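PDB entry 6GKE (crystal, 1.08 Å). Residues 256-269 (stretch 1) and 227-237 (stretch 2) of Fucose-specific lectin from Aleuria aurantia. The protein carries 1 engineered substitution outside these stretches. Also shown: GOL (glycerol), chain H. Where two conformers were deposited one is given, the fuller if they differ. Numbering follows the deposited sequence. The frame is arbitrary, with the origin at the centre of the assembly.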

ATOM      1  N   ARG A 256      -5.952   4.328 -20.280  1.00 12.74           N
ATOM      2  CA  ARG A 256      -5.632   4.069 -18.875  1.00 12.91           C
ATOM      3  C   ARG A 256      -6.240   2.734 -18.463  1.00 11.57           C
ATOM      4  O   ARG A 256      -7.178   2.686 -17.665  1.00 10.95           O
ATOM      5  CB  ARG A 256      -6.135   5.214 -17.993  1.00 13.97           C
ATOM      6  CG  ARG A 256      -5.387   6.519 -18.225  1.00 15.67           C
ATOM      7  CD  ARG A 256      -5.811   7.617 -17.276  1.00 15.98           C
ATOM      8  NE  ARG A 256      -5.550   7.286 -15.884  1.00 16.75           N
ATOM      9  CZ  ARG A 256      -5.872   8.069 -14.865  1.00 17.32           C
ATOM     10  NH1 ARG A 256      -6.391   9.262 -15.099  1.00 17.88           N
ATOM     11  NH2 ARG A 256      -5.685   7.654 -13.623  1.00 18.54           N
ATOM     12  N   PRO A 257      -5.720   1.604 -18.990  1.00 12.03           N
ATOM     13  CA  PRO A 257      -6.281   0.299 -18.660  1.00 11.34           C
ATOM     14  C   PRO A 257      -6.157  -0.009 -17.163  1.00 10.05           C
ATOM     15  O   PRO A 257      -5.185   0.385 -16.514  1.00 10.52           O
ATOM     16  CB  PRO A 257      -5.466  -0.694 -19.499  1.00 12.78           C
ATOM     17  CG  PRO A 257      -4.183   0.047 -19.817  1.00 14.30           C
ATOM     18  CD  PRO A 257      -4.567   1.510 -19.900  1.00 13.17           C
ATOM     19  N   THR A 258      -7.171  -0.710 -16.655  1.00  9.41           N
ATOM     20  CA  THR A 258      -7.226  -1.266 -15.298  1.00  9.17           C
ATOM     21  C   THR A 258      -6.501  -0.356 -14.307  1.00  8.57           C
ATOM     22  O   THR A 258      -5.503  -0.750 -13.704  1.00  9.33           O
ATOM     23  CB  THR A 258      -6.657  -2.690 -15.270  1.00  9.84           C
ATOM     24  OG1 THR A 258      -5.276  -2.684 -15.638  1.00 11.32           O
ATOM     25  CG2 THR A 258      -7.400  -3.634 -16.191  1.00 10.08           C
ATOM     26  N   PRO A 259      -6.990   0.885 -14.098  1.00  8.35           N
ATOM     27  CA  PRO A 259      -6.213   1.902 -13.393  1.00  8.14           C
ATOM     28  C   PRO A 259      -6.078   1.738 -11.871  1.00  7.66           C
ATOM     29  O   PRO A 259      -5.299   2.472 -11.279  1.00  9.30           O
ATOM     30  CB  PRO A 259      -6.961   3.205 -13.730  1.00  8.52           C
ATOM     31  CG  PRO A 259      -8.385   2.764 -13.961  1.00  8.44           C
ATOM     32  CD  PRO A 259      -8.252   1.417 -14.638  1.00  8.50           C
ATOM     33  N   SER A 260      -6.825   0.812 -11.259  1.00  6.54           N
ATOM     34  CA  SER A 260      -6.724   0.591  -9.819  1.00  6.22           C
ATOM     35  C   SER A 260      -5.564  -0.353  -9.489  1.00  5.99           C
ATOM     36  O   SER A 260      -5.128  -1.142 -10.314  1.00  7.13           O
ATOM     37  CB  SER A 260      -8.006   0.049  -9.251  1.00  6.27           C
ATOM     38  OG  SER A 260      -8.301  -1.248  -9.758  1.00  6.72           O
ATOM     39  N   LEU A 261      -5.096  -0.275  -8.242  1.00  5.83           N
ATOM     40  CA  LEU A 261      -4.088  -1.200  -7.747  1.00  5.93           C
ATOM     41  C   LEU A 261      -4.723  -2.525  -7.339  1.00  5.85           C
ATOM     42  O   LEU A 261      -5.914  -2.607  -7.031  1.00  5.87           O
ATOM     43  CB  LEU A 261      -3.350  -0.594  -6.552  1.00  5.87           C
ATOM     44  CG  LEU A 261      -2.396   0.556  -6.864  1.00  6.20           C
ATOM     45  CD1 LEU A 261      -1.994   1.249  -5.574  1.00  6.44           C
ATOM     46  CD2 LEU A 261      -1.165   0.073  -7.622  1.00  6.94           C
ATOM     47  N   PRO A 262      -3.920  -3.610  -7.271  1.00  6.08           N
ATOM     48  CA  PRO A 262      -4.429  -4.882  -6.762  1.00  6.40           C
ATOM     49  C   PRO A 262      -5.040  -4.744  -5.361  1.00  5.69           C
ATOM     50  O   PRO A 262      -4.554  -3.967  -4.534  1.00  6.02           O
ATOM     51  CB  PRO A 262      -3.181  -5.775  -6.743  1.00  6.63           C
ATOM     52  CG  PRO A 262      -2.311  -5.191  -7.829  1.00  6.87           C
ATOM     53  CD  PRO A 262      -2.510  -3.698  -7.696  1.00  6.59           C
ATOM     54  N   ASP A 263      -6.103  -5.518  -5.121  1.00  5.74           N
ATOM     55  CA  ASP A 263      -6.657  -5.771  -3.776  1.00  6.05           C
ATOM     56  C   ASP A 263      -7.285  -4.514  -3.158  1.00  5.43           C
ATOM     57  O   ASP A 263      -7.504  -4.460  -1.951  1.00  6.47           O
ATOM     58  CB  ASP A 263      -5.594  -6.367  -2.851  1.00  6.87           C
ATOM     59  CG  ASP A 263      -5.036  -7.656  -3.416  1.00  7.64           C
ATOM     60  OD1 ASP A 263      -5.845  -8.546  -3.742  1.00  9.68           O
ATOM     61  OD2 ASP A 263      -3.803  -7.758  -3.550  1.00  8.58           O
ATOM     62  N   THR A 264      -7.673  -3.552  -4.001  1.00  5.23           N
ATOM     63  CA  THR A 264      -8.252  -2.290  -3.566  1.00  5.21           C
ATOM     64  C   THR A 264      -9.781  -2.330  -3.672  1.00  5.00           C
ATOM     65  O   THR A 264     -10.373  -3.254  -4.221  1.00  5.56           O
ATOM     66  CB  THR A 264      -7.674  -1.125  -4.377  1.00  5.73           C
ATOM     67  OG1 THR A 264      -7.961  -1.353  -5.757  1.00  5.83           O
ATOM     68  CG2 THR A 264      -6.189  -0.954  -4.150  1.00  5.99           C
ATOM     69  N   PHE A 265     -10.408  -1.275  -3.151  1.00  4.90           N
ATOM     70  CA  PHE A 265     -11.862  -1.198  -3.000  1.00  5.06           C
ATOM     71  C   PHE A 265     -12.441  -0.040  -3.814  1.00  5.07           C
ATOM     72  O   PHE A 265     -11.723   0.870  -4.226  1.00  5.55           O
ATOM     73  CB  PHE A 265     -12.201  -1.056  -1.513  1.00  5.56           C
ATOM     74  CG  PHE A 265     -11.728  -2.247  -0.723  1.00  5.71           C
ATOM     75  CD1 PHE A 265     -12.436  -3.438  -0.756  1.00  6.74           C
ATOM     76  CD2 PHE A 265     -10.528  -2.216  -0.032  1.00  5.62           C
ATOM     77  CE1 PHE A 265     -11.972  -4.563  -0.091  1.00  7.41           C
ATOM     78  CE2 PHE A 265     -10.067  -3.344   0.633  1.00  5.98           C
ATOM     79  CZ  PHE A 265     -10.787  -4.515   0.596  1.00  6.86           C
ATOM     80  N   ILE A 266     -13.766  -0.076  -3.994  1.00  4.64           N
ATOM     81  CA  ILE A 266     -14.491   1.020  -4.620  1.00  4.81           C
ATOM     82  C   ILE A 266     -15.572   1.535  -3.665  1.00  4.72           C
ATOM     83  O   ILE A 266     -15.925   0.903  -2.672  1.00  5.06           O
ATOM     84  CB  ILE A 266     -15.111   0.625  -5.980  1.00  5.23           C
ATOM     85  CG1 ILE A 266     -16.212  -0.434  -5.849  1.00  5.57           C
ATOM     86  CG2 ILE A 266     -14.019   0.210  -6.945  1.00  5.71           C
ATOM     87  CD1 ILE A 266     -17.010  -0.661  -7.119  1.00  5.77           C
ATOM     88  N   ALA A 267     -16.116   2.704  -4.005  1.00  4.85           N
ATOM     89  CA  ALA A 267     -17.319   3.233  -3.383  1.00  4.95           C
ATOM     90  C   ALA A 267     -18.041   4.083  -4.423  1.00  5.10           C
ATOM     91  O   ALA A 267     -17.397   4.624  -5.318  1.00  6.44           O
ATOM     92  CB  ALA A 267     -16.986   4.057  -2.160  1.00  5.59           C
ATOM     93  N   ALA A 268     -19.361   4.204  -4.299  1.00  5.16           N
ATOM     94  CA  ALA A 268     -20.124   5.016  -5.231  1.00  5.53           C
ATOM     95  C   ALA A 268     -21.006   5.994  -4.463  1.00  5.92           C
ATOM     96  O   ALA A 268     -21.481   5.698  -3.370  1.00  7.28           O
ATOM     97  CB  ALA A 268     -20.958   4.151  -6.147  1.00  6.04           C
ATOM     98  N   ASN A 269     -21.253   7.148  -5.084  1.00  5.84           N
ATOM     99  CA  ASN A 269     -22.288   8.046  -4.624  1.00  6.02           C
ATOM    100  C   ASN A 269     -23.139   8.474  -5.821  1.00  6.38           C
ATOM    101  O   ASN A 269     -22.790   8.240  -6.977  1.00  6.79           O
ATOM    102  CB  ASN A 269     -21.723   9.232  -3.831  1.00  6.01           C
ATOM    103  CG  ASN A 269     -20.928  10.217  -4.665  1.00  6.13           C
ATOM    104  OD1 ASN A 269     -21.140  10.331  -5.870  1.00  8.15           O
ATOM    105  ND2 ASN A 269     -20.039  10.969  -4.037  1.00  6.13           N
TER
HETATM  106  C1  GOL H 408     -11.092  -6.252  -4.612  1.00  7.25           C
HETATM  107  O1  GOL H 408      -9.795  -5.783  -5.008  1.00  6.58           O
HETATM  108  C2  GOL H 408     -11.285  -6.188  -3.097  1.00  7.69           C
HETATM  109  O2  GOL H 408     -12.619  -6.620  -2.799  1.00  7.42           O
HETATM  110  C3  GOL H 408     -10.283  -7.045  -2.321  1.00  8.66           C
HETATM  111  O3  GOL H 408     -10.310  -8.415  -2.744  1.00  9.18           O
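Stretch 2 (227-237) VYWQKGREELY

Stretch 2 is a hairpin. Its first strand, residues 227-230, leads into a type II turn from Lys231 to Glu234, and the chain returns in a second strand that includes Tyr237. Backbone hydrogen bonds tie the arms together: Trp229 N to Tyr237 O at 3.0 Å, Tyr237 N to Trp229 O at 2.9 Å. Stretch 1 runs mostly as loop and becomes strand at its far end, and it passes the hairpin in reverse order: Thr258 lies by Glu234, Ser260 by Arg233, Pro262 by Gly232, Ile266 by Gln230 and Ala268 by Tyr228. Of these pairs, Pro262 and Gly232 have the closest CA atoms, 4.1 Å apart, and the separation grows to 8.0 Å between the CA atoms of Ala268 and Tyr228, where side chains fill the space.

The tightest fit is at the two turns. Stretch 1 makes its own type II turn from Leu261 to Thr264, braced by a hydrogen bond from Thr264 OG1 to Leu261 O (2.7 Å). Gly232 presses into it, its CA 3.2 Å from Leu261 O. A CB on Gly232 would lie only 2.3 Å from Leu261 O and 2.4 Å from Asp263 N, so the absence of a side chain is what permits the approach. Next to it, Arg233 takes the left-handed conformation (phi 64°) and lays its aliphatic part along Pro262, CD to CG at 4.1 Å.

Ser260 points toward the hairpin, and its small hydroxyl fits beside the turn, where OG accepts a hydrogen bond from Arg233 N at 2.9 Å. Water 4 fills a gap nearby, donating to Glu234 O (2.7 Å) and accepting from Ser260 N (3.0 Å). Thr258 rests its methyl CG2 on Glu234 CA at 3.8 Å, while its backbone N donates to Glu235 OE2 at 3.0 Å; the folded m, m side chain of Glu235 brings its carboxylate back to reach this amide.

Farther along, Ile266 is the main bump. Its long branch spans the wider gap, placing CD1 3.9 Å from Tyr228 CB and 4.0 Å from Leu236 CD1, apolar neighbours that suit this hydrocarbon tip. Its CG2 meets Gln230 NE2 at 3.3 Å. Water 1 accepts from Gln230 NE2 (3.0 Å) and donates to Thr264 O (2.8 Å). Ala268 ends the contact, its CB 4.1 Å from Tyr228 CD2.

Glycerol bridges the turns, its O1 accepting from Gly232 N (2.9 Å) and donating to Thr264 O (2.7 Å).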

ATOM      1  N   VAL A 227     -25.507  -1.157 -10.233  1.00  4.97           N
ATOM      2  CA  VAL A 227     -24.674  -1.989  -9.385  1.00  4.99           C
ATOM      3  C   VAL A 227     -23.276  -1.994 -10.005  1.00  4.96           C
ATOM      4  O   VAL A 227     -23.129  -2.270 -11.197  1.00  5.64           O
ATOM      5  CB  VAL A 227     -25.240  -3.415  -9.258  1.00  5.61           C
ATOM      6  CG1 VAL A 227     -24.391  -4.283  -8.351  1.00  5.76           C
ATOM      7  CG2 VAL A 227     -26.682  -3.398  -8.781  1.00  6.24           C
ATOM      8  N   TYR A 228     -22.273  -1.678  -9.181  1.00  4.80           N
ATOM      9  CA  TYR A 228     -20.879  -1.591  -9.592  1.00  5.02           C
ATOM     10  C   TYR A 228     -20.084  -2.706  -8.925  1.00  4.87           C
ATOM     11  O   TYR A 228     -20.297  -3.012  -7.754  1.00  5.15           O
ATOM     12  CB  TYR A 228     -20.268  -0.240  -9.206  1.00  5.18           C
ATOM     13  CG  TYR A 228     -20.971   0.893  -9.890  1.00  5.58           C
ATOM     14  CD1 TYR A 228     -20.733   1.158 -11.227  1.00  5.79           C
ATOM     15  CD2 TYR A 228     -21.944   1.630  -9.240  1.00  5.59           C
ATOM     16  CE1 TYR A 228     -21.441   2.137 -11.905  1.00  6.07           C
ATOM     17  CE2 TYR A 228     -22.658   2.614  -9.901  1.00  5.83           C
ATOM     18  CZ  TYR A 228     -22.416   2.863 -11.241  1.00  5.89           C
ATOM     19  OH  TYR A 228     -23.163   3.799 -11.903  1.00  6.63           O
ATOM     20  N   TRP A 229     -19.126  -3.268  -9.659  1.00  4.89           N
ATOM     21  CA  TRP A 229     -18.165  -4.150  -9.022  1.00  5.10           C
ATOM     22  C   TRP A 229     -16.811  -4.032  -9.708  1.00  5.17           C
ATOM     23  O   TRP A 229     -16.706  -3.742 -10.893  1.00  5.68           O
ATOM     24  CB  TRP A 229     -18.640  -5.606  -8.966  1.00  5.44           C
ATOM     25  CG  TRP A 229     -18.929  -6.273 -10.273  1.00  5.82           C
ATOM     26  CD1 TRP A 229     -18.087  -7.011 -11.049  1.00  6.06           C
ATOM     27  CD2 TRP A 229     -20.213  -6.328 -10.910  1.00  5.89           C
ATOM     28  NE1 TRP A 229     -18.758  -7.503 -12.136  1.00  6.04           N
ATOM     29  CE2 TRP A 229     -20.064  -7.103 -12.076  1.00  6.02           C
ATOM     30  CE3 TRP A 229     -21.465  -5.783 -10.610  1.00  6.38           C
ATOM     31  CZ2 TRP A 229     -21.135  -7.364 -12.930  1.00  6.40           C
ATOM     32  CZ3 TRP A 229     -22.521  -6.039 -11.455  1.00  6.99           C
ATOM     33  CH2 TRP A 229     -22.355  -6.817 -12.602  1.00  6.95           C
ATOM     34  N   GLN A 230     -15.764  -4.280  -8.916  1.00  5.12           N
ATOM     35  CA  GLN A 230     -14.413  -4.171  -9.415  1.00  5.37           C
ATOM     36  C   GLN A 230     -13.489  -5.009  -8.541  1.00  5.39           C
ATOM     37  O   GLN A 230     -13.493  -4.882  -7.310  1.00  5.86           O
ATOM     38  CB  GLN A 230     -13.956  -2.712  -9.397  1.00  5.51           C
ATOM     39  CG  GLN A 230     -12.596  -2.469 -10.035  1.00  5.87           C
ATOM     40  CD  GLN A 230     -12.191  -1.025  -9.868  1.00  6.09           C
ATOM     41  OE1 GLN A 230     -12.595  -0.160 -10.645  1.00  7.71           O
ATOM     42  NE2 GLN A 230     -11.432  -0.755  -8.818  1.00  6.59           N
ATOM     43  N   LYS A 231     -12.657  -5.815  -9.203  1.00  5.71           N
ATOM     44  CA  LYS A 231     -11.492  -6.414  -8.582  1.00  6.00           C
ATOM     45  C   LYS A 231     -10.304  -5.492  -8.853  1.00  5.85           C
ATOM     46  O   LYS A 231     -10.157  -4.980  -9.963  1.00  6.46           O
ATOM     47  CB  LYS A 231     -11.234  -7.807  -9.158  1.00  7.08           C
ATOM     48  CG  LYS A 231      -9.945  -8.454  -8.685  1.00  8.18           C
ATOM     49  CD  LYS A 231      -9.793  -9.890  -9.101  1.00  9.80           C
ATOM     50  CE  LYS A 231      -8.434 -10.440  -8.732  1.00 11.50           C
ATOM     51  NZ  LYS A 231      -8.256 -11.820  -9.236  1.00 13.43           N
ATOM     52  N   GLY A 232      -9.437  -5.299  -7.857  1.00  5.69           N
ATOM     53  CA  GLY A 232      -8.314  -4.403  -8.037  1.00  6.08           C
ATOM     54  C   GLY A 232      -7.472  -4.826  -9.231  1.00  6.27           C
ATOM     55  O   GLY A 232      -7.181  -6.010  -9.410  1.00  6.61           O
ATOM     56  N   ARG A 233      -7.089  -3.833 -10.039  1.00  6.65           N
ATOM     57  CA  ARG A 233      -6.314  -3.995 -11.283  0.50  7.23           C
ATOM     58  C   ARG A 233      -7.103  -4.803 -12.325  1.00  7.37           C
ATOM     59  O   ARG A 233      -6.519  -5.416 -13.221  1.00  8.43           O
ATOM     60  CB  ARG A 233      -4.921  -4.583 -11.031  0.50  7.81           C
ATOM     61  CG  ARG A 233      -3.907  -4.084 -12.051  0.50  8.81           C
ATOM     62  CD  ARG A 233      -2.536  -4.692 -11.870  0.50  9.52           C
ATOM     63  NE  ARG A 233      -1.528  -4.020 -12.676  0.50 10.02           N
ATOM     64  CZ  ARG A 233      -1.265  -4.300 -13.951  0.50 10.83           C
ATOM     65  NH1 ARG A 233      -1.978  -5.214 -14.588  0.50 11.33           N
ATOM     66  NH2 ARG A 233      -0.294  -3.664 -14.584  0.50 12.42           N
ATOM     67  N   GLU A 234      -8.436  -4.747 -12.239  1.00  7.17           N
ATOM     68  CA  GLU A 234      -9.331  -5.168 -13.316  1.00  7.40           C
ATOM     69  C   GLU A 234     -10.270  -3.991 -13.592  1.00  7.10           C
ATOM     70  O   GLU A 234     -10.365  -3.060 -12.798  1.00  7.82           O
ATOM     71  CB  GLU A 234     -10.121  -6.424 -12.949  1.00  8.06           C
ATOM     72  CG  GLU A 234      -9.251  -7.611 -12.592  1.00  9.30           C
ATOM     73  CD  GLU A 234      -8.380  -8.146 -13.712  1.00 11.69           C
ATOM     74  OE1 GLU A 234      -7.449  -8.905 -13.397  1.00 15.01           O
ATOM     75  OE2 GLU A 234      -8.643  -7.819 -14.889  1.00 12.98           O
ATOM     76  N   GLU A 235     -10.983  -4.025 -14.715  1.00  6.95           N
ATOM     77  CA  GLU A 235     -11.865  -2.913 -15.048  1.00  6.98           C
ATOM     78  C   GLU A 235     -13.124  -2.954 -14.172  1.00  6.47           C
ATOM     79  O   GLU A 235     -13.574  -4.009 -13.720  1.00  7.21           O
ATOM     80  CB  GLU A 235     -12.266  -2.931 -16.523  1.00  7.57           C
ATOM     81  CG  GLU A 235     -11.108  -2.909 -17.509  1.00  8.21           C
ATOM     82  CD  GLU A 235     -10.248  -1.657 -17.574  1.00  8.31           C
ATOM     83  OE1 GLU A 235     -10.462  -0.715 -16.772  1.00  8.62           O
ATOM     84  OE2 GLU A 235      -9.342  -1.633 -18.438  1.00  9.44           O
ATOM     85  N   LEU A 236     -13.683  -1.762 -13.958  1.00  6.00           N
ATOM     86  CA  LEU A 236     -14.964  -1.552 -13.307  1.00  5.90           C
ATOM     87  C   LEU A 236     -16.096  -2.086 -14.193  1.00  5.92           C
ATOM     88  O   LEU A 236     -16.098  -1.854 -15.404  1.00  6.75           O
ATOM     89  CB  LEU A 236     -15.124  -0.045 -13.080  1.00  5.96           C
ATOM     90  CG  LEU A 236     -16.434   0.419 -12.448  1.00  6.22           C
ATOM     91  CD1 LEU A 236     -16.610  -0.155 -11.051  1.00  6.35           C
ATOM     92  CD2 LEU A 236     -16.490   1.939 -12.410  1.00  6.55           C
ATOM     93  N   TYR A 237     -17.067  -2.759 -13.564  1.00  5.71           N
ATOM     94  CA  TYR A 237     -18.290  -3.210 -14.213  1.00  5.93           C
ATOM     95  C   TYR A 237     -19.491  -2.460 -13.643  1.00  5.86           C
ATOM     96  O   TYR A 237     -19.525  -2.142 -12.446  1.00  6.11           O
ATOM     97  CB  TYR A 237     -18.521  -4.704 -13.987  1.00  6.60           C
ATOM     98  CG  TYR A 237     -17.589  -5.582 -14.776  1.00  7.47           C
ATOM     99  CD1 TYR A 237     -16.291  -5.797 -14.342  1.00  8.30           C
ATOM    100  CD2 TYR A 237     -17.985  -6.188 -15.957  1.00  8.45           C
ATOM    101  CE1 TYR A 237     -15.407  -6.585 -15.059  1.00  9.26           C
ATOM    102  CE2 TYR A 237     -17.117  -6.994 -16.681  1.00  9.31           C
ATOM    103  CZ  TYR A 237     -15.825  -7.190 -16.231  1.00  9.48           C
ATOM    104  OH  TYR A 237     -14.961  -7.975 -16.943  1.00 11.85           O
TER
HETATM  105  O   HOH W   1     -11.630  -2.812  -6.696  1.00  8.66           O
HETATM  106  O   HOH W   2      -6.926  -7.455  -7.040  1.00  8.93           O
HETATM  107  O   HOH W   3      -1.886  -1.718 -10.712  1.00 18.06           O
HETATM  108  O   HOH W   4      -9.292  -0.648 -12.214  1.00  7.72           O
HETATM  109  O   HOH W   5      -9.831   1.847 -17.816  1.00 10.16           O